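Local coordinates for protein transcription regulator, Crp family (Thermus thermophilus, PDB 4EV0) that activates transcription from specific promoters in a cyclic-AMP-dependent manner, binding DNA as a homodimer, at residues K31-Q36 / E72-M77; S20-R25 / L43-S48. All coordinates share one frame; numbering follows the deposited sequence.

From the N terminus the chain runs through 20-25 into strand 23-27, then 31-36, then 43-48, and returns at 72-77, so the two contacts cross: 31-36 leaves the loop closed by contact 2 to find its partner beyond it. Contact 2 closes the shorter loop and lies within one sheet, whose strand order is 23-27, 95-101, 42-46, 73-74. Contact 1 closes a longer loop without helix and joins that sheet to the second sheet of this domain, of which 32-34 is an outermost strand. The contacts meet where strands 42-46 and 73-74 pair, through the backbone of Tyr-44 and Phe-74; contact 1 joins the two sheets at the cAMP pocket, while contact 2 packs inside one sheet beside it.

Contact 1: K31-Q36 / E72-M77; sequences KPIFYQ and ELFGEM. With CMP (adenosine-3',5'-cyclic-monophosphate), chain G.
Two phenylalanines carry the apolar part of this contact. CE2 of Phe-34 comes to 3.9 Å from CE2 of Phe-74, reaching the rim of that ring, with the two side chains running antiparallel past one another. CG2 of Ile-33 reaches the same rim of Phe-74, 4.3 Å from CE2. Ile-33 and Phe-34 both face Ala-89 in a classic beta bulge, and both send CB toward 72-77. Beyond the pair, Tyr-44 meets the Phe-74 ring, and Arg-85 makes a cation-pi contact with Phe-34.

Residues 72-77 supply three hydrogen bonds with cAMP. Gly-75, at positive phi, gives its N to O2' of the ligand at 2.8 Å. That ribose hydroxyl in turn donates to OE1 of Glu-76, a very short bond of 2.5 Å. The carboxylate is brought back to the ribose by a bend at chi2 (-69°), and its OE2 forms a salt bridge with Arg-126. Met-77 N adds a weak bond to O3'. Arg-85, Ser-86 and Asp-131 of the second subunit also bond to the nucleotide, so the site is completed across the dimer.

Van der Waals contacts close round the ligand: CE1 of Phe-34 lies 3.5 Å from O5', and SD of Met-77 is 3.6 Å from C8 of the adenine. With one N-H given to it and one carboxylate oxygen accepting its hydrogen bond, the 2'-hydroxyl is fixed in direction, and Arg-126 probably favours the charged carboxylate, consistent with recognition of the ribose 2'-hydroxyl.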
ATOM      1  N   LYS B  31      -5.747 -16.936  22.815  1.00 73.73           N
ATOM      2  CA  LYS B  31      -4.787 -16.186  23.626  1.00 73.83           C
ATOM      3  C   LYS B  31      -4.044 -15.164  22.778  1.00 69.98           C
ATOM      4  O   LYS B  31      -3.602 -15.471  21.666  1.00 66.46           O
ATOM      5  CB  LYS B  31      -3.789 -17.106  24.341  1.00 73.52           C
ATOM      6  CG  LYS B  31      -4.332 -17.783  25.603  1.00 81.41           C
ATOM      7  CD  LYS B  31      -3.929 -17.062  26.907  1.00 84.03           C
ATOM      8  CE  LYS B  31      -4.635 -17.716  28.113  1.00 90.93           C
ATOM      9  NZ  LYS B  31      -4.325 -17.109  29.450  1.00 91.36           N
ATOM     10  N   PRO B  32      -3.921 -13.935  23.299  1.00 82.62           N
ATOM     11  CA  PRO B  32      -3.122 -12.889  22.660  1.00 78.99           C
ATOM     12  C   PRO B  32      -1.653 -13.263  22.736  1.00 77.45           C
ATOM     13  O   PRO B  32      -1.186 -13.714  23.783  1.00 79.09           O
ATOM     14  CB  PRO B  32      -3.389 -11.654  23.530  1.00 80.49           C
ATOM     15  CG  PRO B  32      -4.627 -11.974  24.299  1.00 85.72           C
ATOM     16  CD  PRO B  32      -4.592 -13.450  24.514  1.00 84.93           C
ATOM     17  N   ILE B  33      -0.940 -13.096  21.629  1.00 60.08           N
ATOM     18  CA  ILE B  33       0.480 -13.376  21.591  1.00 57.51           C
ATOM     19  C   ILE B  33       1.212 -12.092  21.995  1.00 58.04           C
ATOM     20  O   ILE B  33       2.021 -12.096  22.936  1.00 59.03           O
ATOM     21  CB  ILE B  33       0.887 -13.907  20.217  1.00 56.38           C
ATOM     22  CG1 ILE B  33       0.134 -15.211  19.931  1.00 58.60           C
ATOM     23  CG2 ILE B  33       2.373 -14.137  20.142  1.00 54.58           C
ATOM     24  CD1 ILE B  33      -0.475 -15.284  18.536  1.00 59.10           C
ATOM     25  N   PHE B  34       0.896 -10.997  21.304  1.00 56.51           N
ATOM     26  CA  PHE B  34       1.268  -9.647  21.743  1.00 55.98           C
ATOM     27  C   PHE B  34       0.284  -8.623  21.171  1.00 56.85           C
ATOM     28  O   PHE B  34      -0.554  -8.952  20.322  1.00 54.71           O
ATOM     29  CB  PHE B  34       2.714  -9.289  21.372  1.00 54.11           C
ATOM     30  CG  PHE B  34       3.020  -9.412  19.898  1.00 53.15           C
ATOM     31  CD1 PHE B  34       2.544  -8.474  18.988  1.00 51.30           C
ATOM     32  CD2 PHE B  34       3.797 -10.458  19.423  1.00 50.36           C
ATOM     33  CE1 PHE B  34       2.820  -8.589  17.643  1.00 48.82           C
ATOM     34  CE2 PHE B  34       4.081 -10.574  18.056  1.00 48.92           C
ATOM     35  CZ  PHE B  34       3.596  -9.642  17.177  1.00 47.57           C
ATOM     36  N   TYR B  35       0.415  -7.380  21.632  1.00 75.70           N
ATOM     37  CA  TYR B  35      -0.444  -6.284  21.198  1.00 75.94           C
ATOM     38  C   TYR B  35       0.316  -5.197  20.450  1.00 75.13           C
ATOM     39  O   TYR B  35       1.523  -5.041  20.615  1.00 75.62           O
ATOM     40  CB  TYR B  35      -1.132  -5.659  22.408  1.00 79.18           C
ATOM     41  CG  TYR B  35      -2.223  -6.517  22.999  1.00 83.36           C
ATOM     42  CD1 TYR B  35      -3.108  -7.210  22.178  1.00 82.90           C
ATOM     43  CD2 TYR B  35      -2.373  -6.634  24.373  1.00 85.19           C
ATOM     44  CE1 TYR B  35      -4.118  -7.995  22.712  1.00 86.09           C
ATOM     45  CE2 TYR B  35      -3.380  -7.421  24.922  1.00 89.25           C
ATOM     46  CZ  TYR B  35      -4.251  -8.100  24.085  1.00 90.52           C
ATOM     47  OH  TYR B  35      -5.256  -8.883  24.620  1.00 89.64           O
ATOM     48  N   GLN B  36      -0.412  -4.458  19.618  1.00 56.87           N
ATOM     49  CA  GLN B  36       0.108  -3.275  18.944  1.00 59.58           C
ATOM     50  C   GLN B  36       0.539  -2.284  20.019  1.00 62.37           C
ATOM     51  O   GLN B  36      -0.197  -2.060  20.984  1.00 64.74           O
ATOM     52  CB  GLN B  36      -0.982  -2.660  18.040  1.00 59.41           C
ATOM     53  CG  GLN B  36      -0.529  -1.505  17.131  1.00 58.78           C
ATOM     54  CD  GLN B  36      -1.654  -1.006  16.198  1.00 61.97           C
ATOM     55  OE1 GLN B  36      -2.679  -1.673  16.035  1.00 59.72           O
ATOM     56  NE2 GLN B  36      -1.461   0.175  15.596  1.00 59.10           N
ATOM     57  N   GLU B  72       4.843 -19.789   8.360  1.00 76.36           N
ATOM     58  CA  GLU B  72       4.761 -18.356   8.117  1.00 73.06           C
ATOM     59  C   GLU B  72       5.332 -17.550   9.277  1.00 69.39           C
ATOM     60  O   GLU B  72       5.343 -18.011  10.419  1.00 69.99           O
ATOM     61  CB  GLU B  72       3.320 -17.946   7.791  1.00 75.34           C
ATOM     62  CG  GLU B  72       2.912 -18.236   6.339  1.00 79.43           C
ATOM     63  CD  GLU B  72       1.438 -17.961   6.071  1.00 82.45           C
ATOM     64  OE1 GLU B  72       0.582 -18.721   6.590  1.00 83.80           O
ATOM     65  OE2 GLU B  72       1.135 -16.984   5.339  1.00 79.43           O
ATOM     66  N   LEU B  73       5.787 -16.339   8.973  1.00 71.32           N
ATOM     67  CA  LEU B  73       6.544 -15.518   9.905  1.00 67.29           C
ATOM     68  C   LEU B  73       5.820 -14.228  10.311  1.00 66.37           C
ATOM     69  O   LEU B  73       5.133 -13.618   9.492  1.00 69.32           O
ATOM     70  CB  LEU B  73       7.886 -15.177   9.254  1.00 68.19           C
ATOM     71  CG  LEU B  73       8.889 -14.274   9.962  1.00 66.41           C
ATOM     72  CD1 LEU B  73      10.289 -14.742   9.612  1.00 69.48           C
ATOM     73  CD2 LEU B  73       8.723 -12.838   9.543  1.00 65.95           C
ATOM     74  N   PHE B  74       5.984 -13.811  11.568  1.00 54.63           N
ATOM     75  CA  PHE B  74       5.516 -12.490  12.014  1.00 52.76           C
ATOM     76  C   PHE B  74       6.333 -11.919  13.175  1.00 53.65           C
ATOM     77  O   PHE B  74       7.023 -12.657  13.875  1.00 53.39           O
ATOM     78  CB  PHE B  74       4.033 -12.519  12.391  1.00 55.01           C
ATOM     79  CG  PHE B  74       3.711 -13.424  13.556  1.00 56.85           C
ATOM     80  CD1 PHE B  74       3.585 -14.800  13.374  1.00 58.08           C
ATOM     81  CD2 PHE B  74       3.528 -12.900  14.834  1.00 56.07           C
ATOM     82  CE1 PHE B  74       3.277 -15.639  14.446  1.00 60.18           C
ATOM     83  CE2 PHE B  74       3.225 -13.729  15.909  1.00 57.59           C
ATOM     84  CZ  PHE B  74       3.091 -15.100  15.711  1.00 58.83           C
ATOM     85  N   GLY B  75       6.232 -10.606  13.374  1.00 58.70           N
ATOM     86  CA  GLY B  75       6.888  -9.926  14.477  1.00 59.43           C
ATOM     87  C   GLY B  75       8.335  -9.548  14.200  1.00 62.28           C
ATOM     88  O   GLY B  75       9.133  -9.325  15.125  1.00 62.66           O
ATOM     89  N   GLU B  76       8.681  -9.463  12.920  1.00 67.23           N
ATOM     90  CA  GLU B  76      10.065  -9.200  12.526  1.00 67.45           C
ATOM     91  C   GLU B  76      10.439  -7.713  12.605  1.00 70.45           C
ATOM     92  O   GLU B  76      11.611  -7.364  12.653  1.00 73.03           O
ATOM     93  CB  GLU B  76      10.348  -9.775  11.133  1.00 65.88           C
ATOM     94  CG  GLU B  76       9.722  -8.999   9.969  1.00 66.71           C
ATOM     95  CD  GLU B  76       8.187  -9.088   9.898  1.00 66.48           C
ATOM     96  OE1 GLU B  76       7.584 -10.064  10.412  1.00 64.93           O
ATOM     97  OE2 GLU B  76       7.575  -8.166   9.311  1.00 65.89           O
ATOM     98  N   MET B  77       9.447  -6.836  12.641  1.00 64.03           N
ATOM     99  CA  MET B  77       9.729  -5.406  12.625  1.00 67.10           C
ATOM    100  C   MET B  77      10.306  -4.910  13.957  1.00 69.36           C
ATOM    101  O   MET B  77      11.332  -4.235  13.971  1.00 69.94           O
ATOM    102  CB  MET B  77       8.498  -4.614  12.171  1.00 63.97           C
ATOM    103  CG  MET B  77       8.109  -4.924  10.717  1.00 64.13           C
ATOM    104  SD  MET B  77       6.389  -4.575  10.189  1.00 63.51           S
ATOM    105  CE  MET B  77       6.212  -2.838  10.546  1.00 63.44           C
TER
HETATM  106  P   CMP G 301       5.960  -6.423  14.413  1.00 59.47           P
HETATM  107  O1P CMP G 301       7.107  -6.844  15.284  1.00 61.07           O
HETATM  108  O2P CMP G 301       5.856  -4.974  13.994  1.00 58.12           O
HETATM  109  O5' CMP G 301       4.563  -6.901  15.067  1.00 64.65           O
HETATM  110  C5' CMP G 301       3.401  -7.098  14.263  1.00 57.22           C
HETATM  111  C4' CMP G 301       3.796  -7.809  13.015  1.00 56.78           C
HETATM  112  O4' CMP G 301       2.745  -7.825  12.031  1.00 56.17           O
HETATM  113  C3' CMP G 301       4.920  -7.162  12.268  1.00 56.09           C
HETATM  114  O3' CMP G 301       6.136  -7.216  12.987  1.00 56.78           O
HETATM  115  C2' CMP G 301       4.874  -7.925  10.957  1.00 54.87           C
HETATM  116  O2' CMP G 301       5.374  -9.241  11.119  1.00 56.16           O
HETATM  117  C1' CMP G 301       3.351  -8.016  10.759  1.00 56.79           C
HETATM  118  N9  CMP G 301       2.867  -6.982   9.840  1.00 57.02           N
HETATM  119  C8  CMP G 301       2.933  -5.649  10.006  1.00 55.12           C
HETATM  120  N7  CMP G 301       2.409  -5.025   8.913  1.00 55.50           N
HETATM  121  C5  CMP G 301       2.003  -5.975   8.043  1.00 55.60           C
HETATM  122  C6  CMP G 301       1.349  -6.009   6.709  1.00 56.01           C
HETATM  123  N6  CMP G 301       1.024  -4.851   6.071  1.00 56.50           N
HETATM  124  N1  CMP G 301       1.103  -7.231   6.161  1.00 53.25           N
HETATM  125  C2  CMP G 301       1.428  -8.376   6.783  1.00 56.49           C
HETATM  126  N3  CMP G 301       2.012  -8.415   8.004  1.00 56.55           N
HETATM  127  C4  CMP G 301       2.315  -7.268   8.661  1.00 56.35           C

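Contact 2: S20-R25 / L43-S48; sequences SYFQRR and LYLVAS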
ATOM      1  N   SER B  20      18.092 -24.044  15.354  1.00 67.40           N
ATOM      2  CA  SER B  20      18.648 -24.314  16.684  1.00 68.67           C
ATOM      3  C   SER B  20      18.743 -23.057  17.547  1.00 68.16           C
ATOM      4  O   SER B  20      18.971 -23.145  18.760  1.00 70.20           O
ATOM      5  CB  SER B  20      20.015 -25.009  16.587  1.00 70.89           C
ATOM      6  OG  SER B  20      21.044 -24.122  16.163  1.00 70.82           O
ATOM      7  N   TYR B  21      18.573 -21.892  16.914  1.00 66.54           N
ATOM      8  CA  TYR B  21      18.582 -20.616  17.632  1.00 66.16           C
ATOM      9  C   TYR B  21      17.197 -20.253  18.222  1.00 63.77           C
ATOM     10  O   TYR B  21      17.059 -19.305  19.004  1.00 61.81           O
ATOM     11  CB  TYR B  21      19.089 -19.506  16.708  1.00 64.71           C
ATOM     12  CG  TYR B  21      20.571 -19.570  16.386  1.00 67.49           C
ATOM     13  CD1 TYR B  21      21.070 -20.481  15.456  1.00 67.98           C
ATOM     14  CD2 TYR B  21      21.468 -18.691  16.981  1.00 68.31           C
ATOM     15  CE1 TYR B  21      22.427 -20.531  15.152  1.00 68.88           C
ATOM     16  CE2 TYR B  21      22.826 -18.733  16.681  1.00 71.24           C
ATOM     17  CZ  TYR B  21      23.297 -19.655  15.769  1.00 72.25           C
ATOM     18  OH  TYR B  21      24.646 -19.698  15.475  1.00 76.30           O
ATOM     19  N   PHE B  22      16.180 -21.022  17.840  1.00 61.47           N
ATOM     20  CA  PHE B  22      14.796 -20.723  18.195  1.00 62.79           C
ATOM     21  C   PHE B  22      14.388 -21.302  19.562  1.00 66.00           C
ATOM     22  O   PHE B  22      15.019 -22.229  20.082  1.00 66.44           O
ATOM     23  CB  PHE B  22      13.858 -21.248  17.115  1.00 61.25           C
ATOM     24  CG  PHE B  22      13.829 -20.412  15.883  1.00 60.00           C
ATOM     25  CD1 PHE B  22      14.915 -20.381  15.022  1.00 60.61           C
ATOM     26  CD2 PHE B  22      12.707 -19.660  15.568  1.00 57.77           C
ATOM     27  CE1 PHE B  22      14.879 -19.595  13.865  1.00 59.65           C
ATOM     28  CE2 PHE B  22      12.673 -18.885  14.426  1.00 56.37           C
ATOM     29  CZ  PHE B  22      13.757 -18.856  13.578  1.00 56.82           C
ATOM     30  N   GLN B  23      13.337 -20.730  20.137  1.00 69.60           N
ATOM     31  CA  GLN B  23      12.798 -21.187  21.408  1.00 70.53           C
ATOM     32  C   GLN B  23      11.321 -21.480  21.204  1.00 71.20           C
ATOM     33  O   GLN B  23      10.628 -20.765  20.467  1.00 68.72           O
ATOM     34  CB  GLN B  23      13.003 -20.121  22.485  1.00 70.58           C
ATOM     35  CG  GLN B  23      14.462 -19.684  22.585  1.00 73.70           C
ATOM     36  CD  GLN B  23      14.768 -18.780  23.767  1.00 77.19           C
ATOM     37  OE1 GLN B  23      13.977 -18.658  24.707  1.00 78.10           O
ATOM     38  NE2 GLN B  23      15.939 -18.138  23.722  1.00 76.90           N
ATOM     39  N   ARG B  24      10.848 -22.545  21.838  1.00 86.28           N
ATOM     40  CA  ARG B  24       9.460 -22.952  21.705  1.00 86.34           C
ATOM     41  C   ARG B  24       8.561 -22.122  22.626  1.00 85.40           C
ATOM     42  O   ARG B  24       8.873 -21.934  23.793  1.00 88.22           O
ATOM     43  CB  ARG B  24       9.331 -24.445  22.010  1.00 90.32           C
ATOM     44  CG  ARG B  24      10.240 -25.334  21.149  1.00 93.48           C
ATOM     45  CD  ARG B  24      10.149 -26.806  21.569  1.00 98.59           C
ATOM     46  NE  ARG B  24      10.435 -27.721  20.460  1.00100.08           N
ATOM     47  CZ  ARG B  24      11.493 -28.526  20.395  1.00 99.30           C
ATOM     48  NH1 ARG B  24      12.379 -28.535  21.377  1.00 98.83           N
ATOM     49  NH2 ARG B  24      11.661 -29.327  19.349  1.00100.09           N
ATOM     50  N   ARG B  25       7.465 -21.600  22.081  1.00 66.37           N
ATOM     51  CA  ARG B  25       6.456 -20.885  22.864  1.00 67.05           C
ATOM     52  C   ARG B  25       5.062 -21.372  22.443  1.00 69.33           C
ATOM     53  O   ARG B  25       4.800 -21.560  21.252  1.00 66.58           O
ATOM     54  CB  ARG B  25       6.570 -19.365  22.670  1.00 64.52           C
ATOM     55  CG  ARG B  25       7.905 -18.727  23.118  1.00 65.95           C
ATOM     56  CD  ARG B  25       7.952 -18.545  24.630  1.00 67.40           C
ATOM     57  NE  ARG B  25       9.024 -17.657  25.092  1.00 66.93           N
ATOM     58  CZ  ARG B  25      10.259 -18.056  25.392  1.00 69.87           C
ATOM     59  NH1 ARG B  25      10.605 -19.330  25.238  1.00 70.46           N
ATOM     60  NH2 ARG B  25      11.154 -17.179  25.837  1.00 70.89           N
ATOM     61  N   LEU B  43      10.918 -12.338  16.850  1.00 62.77           N
ATOM     62  CA  LEU B  43      10.001 -12.697  15.769  1.00 60.42           C
ATOM     63  C   LEU B  43       9.549 -14.130  15.985  1.00 60.76           C
ATOM     64  O   LEU B  43      10.118 -14.845  16.809  1.00 63.13           O
ATOM     65  CB  LEU B  43      10.655 -12.540  14.391  1.00 60.38           C
ATOM     66  CG  LEU B  43      11.952 -13.293  14.068  1.00 60.97           C
ATOM     67  CD1 LEU B  43      11.723 -14.759  13.667  1.00 59.41           C
ATOM     68  CD2 LEU B  43      12.728 -12.553  12.988  1.00 61.79           C
ATOM     69  N   TYR B  44       8.542 -14.560  15.239  1.00 61.10           N
ATOM     70  CA  TYR B  44       7.998 -15.895  15.416  1.00 62.32           C
ATOM     71  C   TYR B  44       7.746 -16.581  14.080  1.00 62.36           C
ATOM     72  O   TYR B  44       7.253 -15.967  13.125  1.00 62.84           O
ATOM     73  CB  TYR B  44       6.680 -15.857  16.215  1.00 61.73           C
ATOM     74  CG  TYR B  44       6.750 -15.187  17.572  1.00 62.53           C
ATOM     75  CD1 TYR B  44       6.539 -13.824  17.707  1.00 61.58           C
ATOM     76  CD2 TYR B  44       7.012 -15.921  18.720  1.00 65.83           C
ATOM     77  CE1 TYR B  44       6.595 -13.202  18.942  1.00 63.48           C
ATOM     78  CE2 TYR B  44       7.076 -15.309  19.972  1.00 65.49           C
ATOM     79  CZ  TYR B  44       6.861 -13.947  20.074  1.00 66.40           C
ATOM     80  OH  TYR B  44       6.917 -13.328  21.305  1.00 69.42           O
ATOM     81  N   LEU B  45       8.093 -17.862  14.032  1.00 64.53           N
ATOM     82  CA  LEU B  45       7.634 -18.767  12.990  1.00 67.23           C
ATOM     83  C   LEU B  45       6.476 -19.565  13.564  1.00 71.03           C
ATOM     84  O   LEU B  45       6.487 -19.912  14.746  1.00 69.98           O
ATOM     85  CB  LEU B  45       8.756 -19.726  12.605  1.00 69.49           C
ATOM     86  CG  LEU B  45       9.472 -19.556  11.265  1.00 71.91           C
ATOM     87  CD1 LEU B  45       9.317 -18.137  10.709  1.00 68.22           C
ATOM     88  CD2 LEU B  45      10.932 -19.915  11.424  1.00 69.81           C
ATOM     89  N   VAL B  46       5.472 -19.852  12.743  1.00 63.36           N
ATOM     90  CA  VAL B  46       4.375 -20.713  13.175  1.00 66.11           C
ATOM     91  C   VAL B  46       4.728 -22.170  12.892  1.00 70.27           C
ATOM     92  O   VAL B  46       4.921 -22.557  11.737  1.00 72.28           O
ATOM     93  CB  VAL B  46       3.047 -20.358  12.479  1.00 69.49           C
ATOM     94  CG1 VAL B  46       1.998 -21.437  12.752  1.00 74.45           C
ATOM     95  CG2 VAL B  46       2.562 -18.985  12.926  1.00 65.09           C
ATOM     96  N   ALA B  47       4.849 -22.966  13.950  1.00 63.17           N
ATOM     97  CA  ALA B  47       5.102 -24.395  13.805  1.00 68.03           C
ATOM     98  C   ALA B  47       3.793 -25.172  13.578  1.00 73.26           C
ATOM     99  O   ALA B  47       3.738 -26.103  12.769  1.00 77.36           O
ATOM    100  CB  ALA B  47       5.824 -24.916  15.016  1.00 68.01           C
ATOM    101  N   SER B  48       2.745 -24.780  14.299  1.00 69.59           N
ATOM    102  CA  SER B  48       1.426 -25.376  14.138  1.00 73.51           C
ATOM    103  C   SER B  48       0.365 -24.410  14.659  1.00 71.68           C
ATOM    104  O   SER B  48       0.645 -23.604  15.544  1.00 67.35           O
ATOM    105  CB  SER B  48       1.339 -26.684  14.915  1.00 76.65           C
ATOM    106  OG  SER B  48       1.248 -26.419  16.301  1.00 75.95           O
TER
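The CE2 and CZ carbons of Phe-22 meet the CD2 methyl of Leu-45, which sits 3.6 Å from CE2 and 3.7 Å from CZ, so the methyl touches two adjacent ring carbons at once. The methyl approaches obliquely, and the two side chains cross at about a right angle. CD1 of Leu-43 makes a looser second contact at 4.3 Å from the same CE2. With CG of Phe-22 opposite its carbonyl carbon and beside its backbone N (chi1 -76°), the ring extends toward the two leucines. The backbones stay well apart, the nearest CA atoms being those of Phe-22 and Tyr-44 at 8.8 Å. Strand 95-101 runs between strands 23-27 and 42-46 in the antiparallel sheet, one of the two that make up the beta-roll of the cyclic-nucleotide-binding domain. It pairs with both neighbours: Gln-23 with Ala-99 and Arg-25 with Leu-97 on one side, Leu-43 with Leu-100 and Leu-45 with Leu-98 on the other. The Phe-22 ring thus reaches across this intervening strand and also touches Leu-98 and Leu-100. Near the N terminus, Leu-6 and Phe-7 pack on Leu-45 as well. Leu-43 carries the apolar cluster toward the ligand site, touching Leu-79 and the cAMP-binding Glu-76 of helix 76-81, with its side chain about 7 Å from the bound nucleotide.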